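Local coordinates for protein tryptophan decarboxylase 1 (Oryza sativa subsp. japonica, PDB 6KHO) that catalyses the pyridoxal 5'-phosphate-dependent decarboxylation of L-tryptophan to tryptamine and of 5-hydroxy-L-tryptophan to serotonin, working as a homodimer, at residues M51-N56 against K470-H475; A96-F101 against E495-S500; E460-L465 against F482-A487; K413-L418 against A434-R439; D423-V428 against K507-M512. All coordinates share one frame; numbering follows the deposited sequence.

Contact 1: M51-N56 against K470-H475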
# COMPACT_ATOMS: atom_id res chain seq x y z
N MET A 51 5.38 29.23 -7.37
CA MET A 51 4.07 28.82 -7.83
C MET A 51 3.03 29.07 -6.75
O MET A 51 3.36 29.12 -5.56
CB MET A 51 4.08 27.33 -8.19
CG MET A 51 5.21 26.91 -9.13
SD MET A 51 5.15 25.13 -9.45
CE MET A 51 6.46 24.92 -10.65
N PRO A 52 1.76 29.25 -7.12
CA PRO A 52 0.71 29.28 -6.10
C PRO A 52 0.58 27.91 -5.45
O PRO A 52 0.55 26.89 -6.14
CB PRO A 52 -0.55 29.67 -6.89
CG PRO A 52 -0.24 29.23 -8.31
CD PRO A 52 1.23 29.43 -8.48
N VAL A 53 0.53 27.88 -4.11
CA VAL A 53 0.44 26.60 -3.41
C VAL A 53 -0.77 25.81 -3.88
O VAL A 53 -0.66 24.63 -4.24
CB VAL A 53 0.41 26.81 -1.89
CG1 VAL A 53 0.37 25.44 -1.20
CG2 VAL A 53 1.62 27.60 -1.43
N LEU A 54 -1.94 26.45 -3.91
CA LEU A 54 -3.15 25.82 -4.43
C LEU A 54 -3.33 26.18 -5.90
O LEU A 54 -3.02 27.30 -6.30
CB LEU A 54 -4.38 26.26 -3.65
CG LEU A 54 -4.45 25.76 -2.21
CD1 LEU A 54 -5.43 26.59 -1.41
CD2 LEU A 54 -4.84 24.29 -2.20
N PRO A 55 -3.83 25.26 -6.72
CA PRO A 55 -4.00 25.54 -8.14
C PRO A 55 -5.32 26.25 -8.43
O PRO A 55 -6.18 26.41 -7.56
CB PRO A 55 -3.98 24.15 -8.77
CG PRO A 55 -4.62 23.29 -7.72
CD PRO A 55 -4.21 23.88 -6.38
N ASN A 56 -5.46 26.65 -9.68
CA ASN A 56 -6.63 27.35 -10.18
C ASN A 56 -7.19 26.60 -11.39
O ASN A 56 -7.16 27.07 -12.52
CB ASN A 56 -6.26 28.79 -10.55
CG ASN A 56 -7.48 29.65 -10.83
OD1 ASN A 56 -8.44 29.64 -10.07
ND2 ASN A 56 -7.43 30.39 -11.93
N LYS A 470 0.49 32.47 -1.67
CA LYS A 470 1.66 32.45 -0.79
C LYS A 470 1.38 31.72 0.52
O LYS A 470 2.16 31.84 1.47
CB LYS A 470 2.13 33.88 -0.52
CG LYS A 470 2.52 34.66 -1.80
CD LYS A 470 4.03 34.80 -1.95
CE LYS A 470 4.65 33.56 -2.58
NZ LYS A 470 6.12 33.73 -2.87
N ALA A 471 0.28 30.98 0.59
CA ALA A 471 -0.05 30.17 1.75
C ALA A 471 -1.05 29.10 1.33
O ALA A 471 -1.77 29.26 0.34
CB ALA A 471 -0.64 31.01 2.89
N TYR A 472 -1.04 28.00 2.07
CA TYR A 472 -2.17 27.07 2.10
C TYR A 472 -2.44 26.79 3.57
O TYR A 472 -1.62 26.17 4.25
CB TYR A 472 -1.88 25.79 1.35
CG TYR A 472 -3.02 24.80 1.35
CD1 TYR A 472 -4.33 25.19 1.65
CD2 TYR A 472 -2.79 23.46 1.06
CE1 TYR A 472 -5.37 24.27 1.65
CE2 TYR A 472 -3.82 22.54 1.06
CZ TYR A 472 -5.11 22.95 1.35
OH TYR A 472 -6.13 22.03 1.34
N VAL A 473 -3.58 27.27 4.05
CA VAL A 473 -4.01 27.11 5.42
C VAL A 473 -5.35 26.39 5.40
O VAL A 473 -6.20 26.68 4.55
CB VAL A 473 -4.13 28.48 6.14
CG1 VAL A 473 -4.69 28.32 7.53
CG2 VAL A 473 -2.78 29.15 6.18
N ALA A 474 -5.52 25.42 6.28
CA ALA A 474 -6.80 24.76 6.42
C ALA A 474 -7.21 24.80 7.89
O ALA A 474 -6.43 25.15 8.77
CB ALA A 474 -6.77 23.32 5.88
N HIS A 475 -8.47 24.47 8.15
CA HIS A 475 -9.05 24.78 9.44
C HIS A 475 -9.45 23.51 10.17
O HIS A 475 -9.38 22.40 9.64
CB HIS A 475 -10.28 25.69 9.29
CG HIS A 475 -11.52 24.96 8.87
ND1 HIS A 475 -11.78 24.63 7.56
CD2 HIS A 475 -12.56 24.48 9.60
CE1 HIS A 475 -12.93 23.98 7.49
NE2 HIS A 475 -13.42 23.88 8.71
O HOH W 1 -2.44 29.05 -2.44
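Leu-54 lays its CD2 methyl over the middle of the Tyr-472 ring, 3.7 Å from the ring centroid and only 5° off the normal, a CH-pi contact. Its other methyl leans on the same ring nearer the backbone, CD1 standing 3.5 Å from Tyr-472 CD1, and the two side chains meet at about a right angle. Val-53 closes the inner end: CG1, anti to the backbone N (chi1 -178°), is brought to 3.4 Å from Tyr-472 CB. No direct hydrogen bond joins the two segments. A water does the work instead, accepting from Leu-54 N at 3.0 Å and donating to Ala-471 O at 2.9 Å. The contact thus fastens the connection between helices 27-47 and 61-65 to the lead-in of strand 474-478, an outermost strand of the four-stranded antiparallel sheet in the C-terminal part of this group II decarboxylase. Further out, the backbone of Val-53 bonds to His-94 and Gly-469, while that of Tyr-472 bonds to Asn-99. Phe-100 meets the tyrosine ring steeply, with the planes about 80° apart. Leu-54 also packs on Gln-130 of the second subunit, which places the contact beside the dimer interface.

Contact 2: A96-F101 against E495-S500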
# COMPACT_ATOMS: atom_id res chain seq x y z
N ALA A 96 5.16 20.20 -1.39
CA ALA A 96 6.57 20.51 -1.19
C ALA A 96 6.84 22.00 -1.02
O ALA A 96 7.97 22.37 -0.69
CB ALA A 96 7.41 19.98 -2.37
N SER A 97 5.84 22.85 -1.24
CA SER A 97 6.09 24.28 -1.15
C SER A 97 6.50 24.66 0.27
O SER A 97 5.93 24.14 1.24
CB SER A 97 4.86 25.07 -1.56
OG SER A 97 5.09 26.46 -1.36
N PRO A 98 7.45 25.59 0.44
CA PRO A 98 7.72 26.12 1.78
C PRO A 98 6.54 26.88 2.38
O PRO A 98 6.56 27.17 3.58
CB PRO A 98 8.92 27.04 1.57
CG PRO A 98 8.87 27.41 0.15
CD PRO A 98 8.29 26.23 -0.59
N ASN A 99 5.52 27.19 1.59
CA ASN A 99 4.34 27.89 2.05
C ASN A 99 3.13 26.98 2.21
O ASN A 99 2.01 27.47 2.37
CB ASN A 99 4.01 29.05 1.08
CG ASN A 99 5.12 30.08 1.03
OD1 ASN A 99 5.78 30.35 2.05
ND2 ASN A 99 5.36 30.66 -0.16
N PHE A 100 3.33 25.66 2.15
CA PHE A 100 2.28 24.70 2.47
C PHE A 100 2.22 24.56 3.99
O PHE A 100 3.20 24.13 4.61
CB PHE A 100 2.58 23.36 1.79
CG PHE A 100 1.54 22.31 2.00
CD1 PHE A 100 1.52 21.55 3.17
CD2 PHE A 100 0.60 22.05 1.02
CE1 PHE A 100 0.56 20.56 3.36
CE2 PHE A 100 -0.35 21.06 1.19
CZ PHE A 100 -0.38 20.31 2.38
N PHE A 101 1.10 24.96 4.60
CA PHE A 101 0.95 24.98 6.05
C PHE A 101 -0.19 24.10 6.56
O PHE A 101 -0.58 24.23 7.72
CB PHE A 101 0.72 26.41 6.56
CG PHE A 101 1.77 27.40 6.13
CD1 PHE A 101 3.08 27.30 6.58
CD2 PHE A 101 1.44 28.45 5.29
CE1 PHE A 101 4.04 28.22 6.18
CE2 PHE A 101 2.40 29.38 4.90
CZ PHE A 101 3.70 29.27 5.35
N GLU A 495 12.90 29.54 8.42
CA GLU A 495 12.29 30.44 9.40
C GLU A 495 11.68 31.67 8.72
O GLU A 495 10.60 32.12 9.12
CB GLU A 495 13.31 30.86 10.46
CG GLU A 495 12.67 31.69 11.57
CD GLU A 495 13.65 32.15 12.63
OE1 GLU A 495 14.33 31.29 13.24
OE2 GLU A 495 13.74 33.37 12.87
N HIS A 496 12.34 32.21 7.69
CA HIS A 496 11.83 33.44 7.10
C HIS A 496 10.49 33.21 6.40
O HIS A 496 9.67 34.13 6.30
CB HIS A 496 12.87 34.06 6.17
CG HIS A 496 13.14 33.26 4.93
ND1 HIS A 496 12.34 33.33 3.81
CD2 HIS A 496 14.14 32.40 4.63
CE1 HIS A 496 12.83 32.54 2.87
NE2 HIS A 496 13.92 31.96 3.34
N HIS A 497 10.23 31.97 5.95
CA HIS A 497 8.92 31.67 5.38
C HIS A 497 7.82 31.77 6.44
O HIS A 497 6.71 32.24 6.15
CB HIS A 497 8.91 30.26 4.77
CG HIS A 497 9.82 30.10 3.58
ND1 HIS A 497 11.00 29.40 3.64
CD2 HIS A 497 9.70 30.53 2.30
CE1 HIS A 497 11.58 29.42 2.45
NE2 HIS A 497 10.81 30.09 1.62
N VAL A 498 8.10 31.32 7.67
CA VAL A 498 7.09 31.37 8.72
C VAL A 498 6.83 32.81 9.14
O VAL A 498 5.68 33.22 9.33
CB VAL A 498 7.51 30.50 9.92
CG1 VAL A 498 6.52 30.64 11.06
CG2 VAL A 498 7.65 29.03 9.51
N ARG A 499 7.90 33.61 9.28
CA ARG A 499 7.73 35.01 9.65
C ARG A 499 6.97 35.78 8.58
O ARG A 499 6.07 36.57 8.90
CB ARG A 499 9.09 35.64 9.91
CG ARG A 499 9.77 35.13 11.17
CD ARG A 499 11.04 35.91 11.45
NE ARG A 499 11.73 35.44 12.65
CZ ARG A 499 11.40 35.79 13.89
NH1 ARG A 499 10.39 36.62 14.10
NH2 ARG A 499 12.09 35.32 14.92
N SER A 500 7.31 35.57 7.30
CA SER A 500 6.57 36.22 6.22
C SER A 500 5.10 35.77 6.20
O SER A 500 4.21 36.56 5.84
CB SER A 500 7.22 35.92 4.87
OG SER A 500 8.54 36.44 4.82
O HOH W 2 5.98 32.68 3.30
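Pro-98 sits squarely on one face of the His-497 imidazole, its CB 3.5 Å from the ring centroid and 5° off the normal. This CH-pi contact joins a type I beta turn, Ser-97 to Phe-100, to the first turns of the C-terminal helix 495-513. The turn is tightened from inside by an ST turn, in which Ser-97 OG accepts from Asn-99 N at 3.1 Å. His-497 holds CG anti to its carbonyl carbon (chi1 -65°), which brings the imidazole out to Pro-98. While Pro-98 CB lies over the centre of one face, His-496 CE1 lies over the rim of the other. Both ring nitrogens have partners: ND1 pairs with Glu-494 N and NE2 with Glu-49 OE1, which together should fix the ring's rotation. The Asn-99 amide is turned 70° from the imidazole plane, and its OD1 approaches obliquely, 3.9 Å from His-497 CD2. An alanine in place of His-497 is likely to leave Pro-98 without the surface it rests on and Glu-49 without its imidazole partner. Phe-101 CZ comes to 4.3 Å from His-497 O, and its ring stacks with Phe-486 of strand 481-487. His-497 O is linked to Asn-99 through water: one molecule donates to Asn-99 OD1 at 2.7 Å and to His-497 O at 3.0 Å.

Contact 3: E460-L465 against F482-A487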
# COMPACT_ATOMS: atom_id res chain seq x y z
N GLU A 460 -13.05 33.75 6.49
CA GLU A 460 -12.67 34.74 5.49
C GLU A 460 -11.15 34.86 5.41
O GLU A 460 -10.57 34.84 4.32
CB GLU A 460 -13.31 36.09 5.82
CG GLU A 460 -13.01 37.20 4.83
CD GLU A 460 -13.90 37.16 3.61
OE1 GLU A 460 -13.58 37.83 2.60
OE2 GLU A 460 -14.93 36.45 3.64
N LEU A 461 -10.50 34.99 6.57
CA LEU A 461 -9.04 35.05 6.62
C LEU A 461 -8.41 33.88 5.87
O LEU A 461 -7.56 34.06 4.99
CB LEU A 461 -8.58 35.07 8.08
CG LEU A 461 -7.07 35.14 8.30
CD1 LEU A 461 -6.47 36.29 7.50
CD2 LEU A 461 -6.74 35.27 9.78
N MET A 462 -8.86 32.66 6.18
CA MET A 462 -8.30 31.46 5.57
C MET A 462 -8.45 31.47 4.06
O MET A 462 -7.50 31.19 3.32
CB MET A 462 -8.97 30.22 6.17
CG MET A 462 -8.63 28.90 5.48
SD MET A 462 -9.62 27.52 6.08
CE MET A 462 -11.10 27.62 5.06
N GLU A 463 -9.66 31.77 3.57
CA GLU A 463 -9.89 31.75 2.13
C GLU A 463 -9.12 32.87 1.44
O GLU A 463 -8.75 32.73 0.26
CB GLU A 463 -11.39 31.83 1.84
CG GLU A 463 -12.19 30.71 2.53
CD GLU A 463 -13.71 30.85 2.38
OE1 GLU A 463 -14.38 29.82 2.12
OE2 GLU A 463 -14.24 31.98 2.53
N ARG A 464 -8.83 33.95 2.16
CA ARG A 464 -8.05 35.06 1.62
C ARG A 464 -6.56 34.73 1.58
O ARG A 464 -5.87 35.12 0.63
CB ARG A 464 -8.29 36.32 2.46
CG ARG A 464 -9.49 37.12 2.00
CD ARG A 464 -9.65 38.41 2.79
NE ARG A 464 -10.82 39.14 2.33
CZ ARG A 464 -10.96 40.46 2.44
NH1 ARG A 464 -10.01 41.20 2.99
NH2 ARG A 464 -12.07 41.04 1.98
N LEU A 465 -6.04 34.05 2.60
CA LEU A 465 -4.65 33.64 2.53
C LEU A 465 -4.43 32.66 1.39
O LEU A 465 -3.41 32.74 0.68
CB LEU A 465 -4.22 33.04 3.87
CG LEU A 465 -4.28 34.00 5.06
CD1 LEU A 465 -4.36 33.26 6.38
CD2 LEU A 465 -3.09 34.96 5.06
N PHE A 482 -14.37 27.77 15.20
CA PHE A 482 -13.58 27.74 13.97
C PHE A 482 -12.15 28.14 14.28
O PHE A 482 -11.91 29.23 14.81
CB PHE A 482 -14.20 28.68 12.94
CG PHE A 482 -13.74 28.43 11.53
CD1 PHE A 482 -12.55 28.97 11.07
CD2 PHE A 482 -14.51 27.69 10.65
CE1 PHE A 482 -12.13 28.75 9.77
CE2 PHE A 482 -14.10 27.47 9.35
CZ PHE A 482 -12.91 28.01 8.91
N VAL A 483 -11.20 27.26 13.94
CA VAL A 483 -9.80 27.45 14.29
C VAL A 483 -8.94 27.22 13.04
O VAL A 483 -9.24 26.36 12.22
CB VAL A 483 -9.38 26.49 15.43
CG1 VAL A 483 -7.88 26.51 15.65
CG2 VAL A 483 -10.12 26.86 16.72
N LEU A 484 -7.90 28.04 12.89
CA LEU A 484 -6.93 27.86 11.82
C LEU A 484 -5.76 27.04 12.34
O LEU A 484 -5.19 27.35 13.39
CB LEU A 484 -6.45 29.21 11.29
CG LEU A 484 -7.48 30.13 10.63
CD1 LEU A 484 -6.82 31.26 9.85
CD2 LEU A 484 -8.40 29.33 9.71
N ARG A 485 -5.39 26.00 11.60
CA ARG A 485 -4.17 25.25 11.87
C ARG A 485 -2.99 25.85 11.10
O ARG A 485 -3.12 26.23 9.93
CB ARG A 485 -4.34 23.78 11.48
CG ARG A 485 -5.39 23.03 12.29
CD ARG A 485 -5.63 21.64 11.71
NE ARG A 485 -4.65 20.66 12.16
CZ ARG A 485 -3.54 20.35 11.50
NH1 ARG A 485 -3.24 20.95 10.34
NH2 ARG A 485 -2.71 19.43 11.98
N PHE A 486 -1.85 25.94 11.78
CA PHE A 486 -0.57 26.32 11.17
C PHE A 486 0.44 25.21 11.47
O PHE A 486 1.02 25.17 12.55
CB PHE A 486 -0.09 27.68 11.70
CG PHE A 486 0.95 28.33 10.83
CD1 PHE A 486 0.59 29.01 9.67
CD2 PHE A 486 2.30 28.25 11.16
CE1 PHE A 486 1.55 29.61 8.87
CE2 PHE A 486 3.27 28.84 10.37
CZ PHE A 486 2.90 29.53 9.22
N ALA A 487 0.64 24.31 10.50
CA ALA A 487 1.47 23.13 10.67
C ALA A 487 2.82 23.39 10.01
O ALA A 487 2.93 23.38 8.78
CB ALA A 487 0.78 21.90 10.09
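Leu-484 is the side chain that helix 460-465 closes on, taking one helix residue on each of its methyls. CD2 is the tighter of the two, 3.7 Å from Met-462 CB. CD1 meets Leu-461 CD2 at 4.0 Å, with the leucines crossing at a slant. Packing is slacker toward the start of the strand. There Met-462, with CG anti to the backbone N (chi1 171°) and its chain bent at chi3 (86°), carries CE to the edge of the Phe-482 ring, 4.3 Å from CZ; Phe-482 is partly exposed and stacks with His-475 on the adjacent strand. Helix and strand run roughly the same way, at 35°, and the axes of 460-465 and 482-487 come within 9.8 Å, as expected for a helix laid on one face of the four-stranded antiparallel sheet. Glu-460, Glu-463 and Arg-464 take no part in the meeting with the strand. The exposed Glu-463 is on the solvent side and pairs with Arg-459, whereas Arg-464 lies against helix 495-513 and its NE donates to the anti lone pair of Glu-460 OE1 at 3.1 Å. Charges are thus matched along the helix itself, while the meeting with the strand is made by aliphatic and aromatic carbon; no hydrogen bond joins 460-465 to 482-487.

Contact 4: K413-L418 against A434-R439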
# COMPACT_ATOMS: atom_id res chain seq x y z
N LYS A 413 7.56 27.53 17.58
CA LYS A 413 7.54 28.38 18.77
C LYS A 413 7.66 29.85 18.39
O LYS A 413 7.03 30.70 19.02
CB LYS A 413 8.65 27.98 19.74
CG LYS A 413 8.34 28.32 21.19
CD LYS A 413 9.57 28.26 22.07
CE LYS A 413 9.29 28.87 23.44
NZ LYS A 413 8.86 30.30 23.35
N VAL A 414 8.45 30.16 17.36
CA VAL A 414 8.50 31.52 16.84
C VAL A 414 7.11 31.98 16.42
O VAL A 414 6.66 33.07 16.79
CB VAL A 414 9.51 31.61 15.67
CG1 VAL A 414 9.27 32.85 14.83
CG2 VAL A 414 10.95 31.62 16.21
N PHE A 415 6.40 31.15 15.66
CA PHE A 415 5.07 31.53 15.18
C PHE A 415 4.08 31.67 16.33
O PHE A 415 3.22 32.57 16.32
CB PHE A 415 4.56 30.51 14.17
CG PHE A 415 3.22 30.86 13.58
CD1 PHE A 415 3.13 31.65 12.45
CD2 PHE A 415 2.05 30.37 14.14
CE1 PHE A 415 1.91 31.95 11.89
CE2 PHE A 415 0.81 30.68 13.59
CZ PHE A 415 0.74 31.47 12.46
N GLU A 416 4.15 30.77 17.32
CA GLU A 416 3.22 30.82 18.45
C GLU A 416 3.40 32.11 19.25
O GLU A 416 2.42 32.77 19.61
CB GLU A 416 3.43 29.60 19.35
CG GLU A 416 2.57 29.61 20.62
CD GLU A 416 3.11 28.70 21.71
OE1 GLU A 416 4.06 27.93 21.45
OE2 GLU A 416 2.56 28.74 22.83
N ASP A 417 4.65 32.49 19.52
CA ASP A 417 4.93 33.71 20.25
C ASP A 417 4.59 34.96 19.44
O ASP A 417 4.33 36.01 20.02
CB ASP A 417 6.39 33.72 20.70
CG ASP A 417 6.68 32.65 21.75
OD1 ASP A 417 5.70 32.07 22.29
OD2 ASP A 417 7.86 32.38 22.03
N LEU A 418 4.57 34.86 18.11
CA LEU A 418 4.09 35.97 17.30
C LEU A 418 2.58 36.11 17.41
O LEU A 418 2.06 37.23 17.50
CB LEU A 418 4.53 35.80 15.85
CG LEU A 418 6.01 36.02 15.55
CD1 LEU A 418 6.34 35.52 14.15
CD2 LEU A 418 6.42 37.49 15.69
N ALA A 434 4.93 20.76 16.44
CA ALA A 434 5.20 21.80 15.45
C ALA A 434 3.92 22.34 14.82
O ALA A 434 3.97 22.96 13.76
CB ALA A 434 6.15 21.28 14.37
N LEU A 435 2.77 22.11 15.46
CA LEU A 435 1.49 22.62 15.00
C LEU A 435 0.98 23.67 15.99
O LEU A 435 0.96 23.42 17.20
CB LEU A 435 0.47 21.50 14.85
CG LEU A 435 -1.01 21.88 14.68
CD1 LEU A 435 -1.32 22.30 13.24
CD2 LEU A 435 -1.92 20.73 15.12
N VAL A 436 0.58 24.82 15.47
CA VAL A 436 -0.00 25.90 16.27
C VAL A 436 -1.45 26.08 15.83
O VAL A 436 -1.73 26.24 14.64
CB VAL A 436 0.78 27.21 16.10
CG1 VAL A 436 0.05 28.35 16.81
CG2 VAL A 436 2.19 27.07 16.63
N CYS A 437 -2.37 26.06 16.80
CA CYS A 437 -3.77 26.34 16.53
C CYS A 437 -4.08 27.75 17.03
O CYS A 437 -3.80 28.07 18.18
CB CYS A 437 -4.68 25.31 17.20
SG CYS A 437 -4.64 23.62 16.51
N PHE A 438 -4.66 28.58 16.16
CA PHE A 438 -4.87 29.98 16.47
C PHE A 438 -6.13 30.46 15.76
O PHE A 438 -6.62 29.81 14.83
CB PHE A 438 -3.66 30.84 16.07
CG PHE A 438 -3.55 31.09 14.59
CD1 PHE A 438 -3.20 30.07 13.72
CD2 PHE A 438 -3.80 32.35 14.06
CE1 PHE A 438 -3.10 30.29 12.35
CE2 PHE A 438 -3.70 32.58 12.69
CZ PHE A 438 -3.35 31.55 11.84
N ARG A 439 -6.66 31.59 16.22
CA ARG A 439 -7.81 32.17 15.55
C ARG A 439 -7.92 33.65 15.89
O ARG A 439 -7.30 34.15 16.84
CB ARG A 439 -9.11 31.44 15.90
CG ARG A 439 -9.58 31.60 17.33
CD ARG A 439 -11.02 31.12 17.43
NE ARG A 439 -11.81 31.94 18.35
CZ ARG A 439 -13.06 32.31 18.13
NH1 ARG A 439 -13.69 31.94 17.02
NH2 ARG A 439 -13.70 33.06 19.03
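Two first torsions set up the meeting of Phe-415 and Phe-438. The helix residue carries its ring anti to the backbone N (chi1 -178°), reaching out to the sheet, while Phe-438 holds CG between its N and carbonyl carbon (chi1 75°) and presents a face. The pair is T-shaped: the edge of Phe-415 is directed at the face of Phe-438, with centroids 5.4 Å apart and planes at 78°. Phe-415 CZ lies over the rim of that face, 4.0 Å from Phe-438 CE1. Val-436 fills the angle alongside, CG1 lying in the plane of the Phe-415 ring at its edge, 3.9 Å from CD2. Its other methyl, CG2, rests 3.9 Å from Glu-416 CB, and the carboxylate of the buried Glu-416 is shared between Arg-420 and Arg-431. Replacing Phe-415 by an alanine would probably open a gap beside Val-436 and take from Phe-438 the ring edge on its face. Phe-415 also stacks with Phe-486 and touches Val-498 and Ile-505 of helix 495-513. The axes of 413-418 and 435-439 run almost parallel and come within 8.6 Å: long helix 386-420 is packed through Phe-415 against the antiparallel sheet of an alpha/beta layered C-terminal region.

Contact 5: D423-V428 against K507-M512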
# COMPACT_ATOMS: atom_id res chain seq x y z
N ASP A 423 -3.05 41.09 20.11
CA ASP A 423 -4.27 40.90 20.89
C ASP A 423 -5.50 40.65 20.03
O ASP A 423 -6.57 40.37 20.59
CB ASP A 423 -4.50 42.10 21.80
CG ASP A 423 -3.62 42.05 23.03
OD1 ASP A 423 -2.38 42.00 22.88
OD2 ASP A 423 -4.18 42.05 24.16
N ARG A 424 -5.39 40.74 18.71
CA ARG A 424 -6.50 40.32 17.87
C ARG A 424 -6.62 38.80 17.78
O ARG A 424 -7.66 38.29 17.37
CB ARG A 424 -6.35 40.88 16.46
CG ARG A 424 -6.57 42.37 16.32
CD ARG A 424 -6.22 42.80 14.91
NE ARG A 424 -4.78 42.73 14.68
CZ ARG A 424 -4.21 42.84 13.49
NH1 ARG A 424 -4.97 43.02 12.41
NH2 ARG A 424 -2.89 42.78 13.36
N PHE A 425 -5.56 38.08 18.16
CA PHE A 425 -5.49 36.64 17.97
C PHE A 425 -5.35 35.94 19.31
O PHE A 425 -4.88 36.51 20.29
CB PHE A 425 -4.30 36.28 17.06
CG PHE A 425 -4.39 36.85 15.68
CD1 PHE A 425 -5.08 36.18 14.68
CD2 PHE A 425 -3.81 38.07 15.37
CE1 PHE A 425 -5.17 36.69 13.40
CE2 PHE A 425 -3.90 38.60 14.10
CZ PHE A 425 -4.59 37.91 13.11
N GLU A 426 -5.76 34.67 19.33
CA GLU A 426 -5.55 33.81 20.48
C GLU A 426 -5.00 32.46 20.02
O GLU A 426 -5.37 31.97 18.95
CB GLU A 426 -6.83 33.60 21.29
CG GLU A 426 -8.03 33.11 20.50
CD GLU A 426 -9.25 32.85 21.39
OE1 GLU A 426 -9.04 32.64 22.60
OE2 GLU A 426 -10.39 32.84 20.87
N VAL A 427 -4.12 31.89 20.83
CA VAL A 427 -3.66 30.52 20.64
C VAL A 427 -4.63 29.61 21.38
O VAL A 427 -4.79 29.73 22.60
CB VAL A 427 -2.22 30.32 21.14
CG1 VAL A 427 -1.84 28.84 21.13
CG2 VAL A 427 -1.24 31.13 20.28
N VAL A 428 -5.28 28.70 20.65
CA VAL A 428 -6.45 28.02 21.17
C VAL A 428 -6.07 26.91 22.16
O VAL A 428 -6.75 26.72 23.18
CB VAL A 428 -7.30 27.49 20.00
CG1 VAL A 428 -8.33 26.49 20.49
CG2 VAL A 428 -7.97 28.65 19.30
N LYS A 507 -1.39 41.35 7.86
CA LYS A 507 -1.79 42.30 6.83
C LYS A 507 -3.19 42.01 6.33
O LYS A 507 -4.02 42.92 6.21
CB LYS A 507 -0.77 42.25 5.68
CG LYS A 507 -1.18 42.96 4.41
CD LYS A 507 -0.00 42.99 3.44
CE LYS A 507 -0.36 43.73 2.16
NZ LYS A 507 0.84 44.39 1.56
N THR A 508 -3.49 40.74 6.03
CA THR A 508 -4.82 40.37 5.55
C THR A 508 -5.89 40.66 6.60
O THR A 508 -7.02 41.00 6.25
CB THR A 508 -4.83 38.89 5.15
OG1 THR A 508 -3.77 38.65 4.21
CG2 THR A 508 -6.16 38.49 4.52
N THR A 509 -5.55 40.52 7.88
CA THR A 509 -6.54 40.73 8.93
C THR A 509 -6.94 42.20 9.03
O THR A 509 -8.13 42.52 9.10
CB THR A 509 -5.98 40.21 10.26
OG1 THR A 509 -5.87 38.78 10.21
CG2 THR A 509 -6.91 40.59 11.42
N THR A 510 -5.95 43.09 9.03
CA THR A 510 -6.23 44.53 9.06
C THR A 510 -7.13 44.95 7.90
O THR A 510 -8.15 45.62 8.10
CB THR A 510 -4.92 45.32 9.04
OG1 THR A 510 -4.17 44.98 7.87
CG2 THR A 510 -4.07 44.99 10.24
N GLU A 511 -6.78 44.54 6.67
CA GLU A 511 -7.61 44.87 5.52
C GLU A 511 -9.03 44.32 5.63
O GLU A 511 -9.93 44.82 4.95
CB GLU A 511 -6.97 44.34 4.23
CG GLU A 511 -5.54 44.79 4.01
CD GLU A 511 -5.00 44.35 2.64
OE1 GLU A 511 -3.83 44.66 2.32
OE2 GLU A 511 -5.76 43.70 1.89
N MET A 512 -9.26 43.30 6.46
CA MET A 512 -10.61 42.79 6.64
C MET A 512 -11.44 43.68 7.56
O MET A 512 -12.67 43.72 7.42
CB MET A 512 -10.57 41.37 7.21
CG MET A 512 -10.57 40.27 6.17
SD MET A 512 -10.28 38.68 6.96
CE MET A 512 -11.63 38.60 8.14
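The Arg-424 guanidinium and the Phe-425 ring both meet Thr-509 at the edge of the sheet. One face of the guanidinium has Phe-425 CE2 over its rim, and the backbone N of Thr-510 lies at its edge, in plane. The phenyl ring turns its own edge to the helix, with Thr-509 OG1 near the ring plane, 3.3 Å from Phe-425 CZ. These groups tie an outermost strand of the four-stranded antiparallel sheet, 425-427, and the residue just before it to the C-terminal helix 495-513. Arg-424 bends at chi3 (-70°), which helps bring NH1 between two threonine methyls: it is 3.1 Å from Thr-510 CG2 and 3.3 Å from Thr-509 CG2, both on a slant to the guanidinium plane. No hydrogen bond crosses here. The arginine spends its charge on Asp-422, paired through NH2, and Thr-509 OG1 is bonded to Ile-505 O within its own helix, so the hydroxyl beside the phenyl edge already has a mate. Phe-425 makes an edge-to-face pair with Trp-502 and packs on Phe-438, which carries the contact into the buried side, whereas Arg-424 and Thr-510 lie at the partly exposed margin. Thr-510 turns its hydroxyl back onto the helix, OG1 donating to Lys-507 O at 2.6 Å, 29° out of the carbonyl plane; Glu-511 N reaches the same oxygen at 3.2 Å.

Contacts 1, 3, 4 and 5 all reach the same antiparallel sheet, while contacts 2 and 5 share helix 495-513 with centres 18 Å apart. Between strands, Leu-484 N bonds to Phe-438 O at 2.9 Å, joining contacts 3 and 4, and Cys-437 O takes Val-428 N at 2.9 Å, joining 4 and 5. Contacts 1 and 2 meet through Tyr-472 O and Phe-101 N, 3.0 Å apart. Nearest the substrate and cofactor pocket are contacts 1, 2 and 4: side chains of Tyr-472, Phe-101 and Val-436 lie about 11, 10 and 10 Å from that of Phe-104, which binds serotonin. The touching residues of contacts 3 and 5 lie farther off, though Arg-485 of strand 481-487 meets Phe-104 in a cation-pi contact.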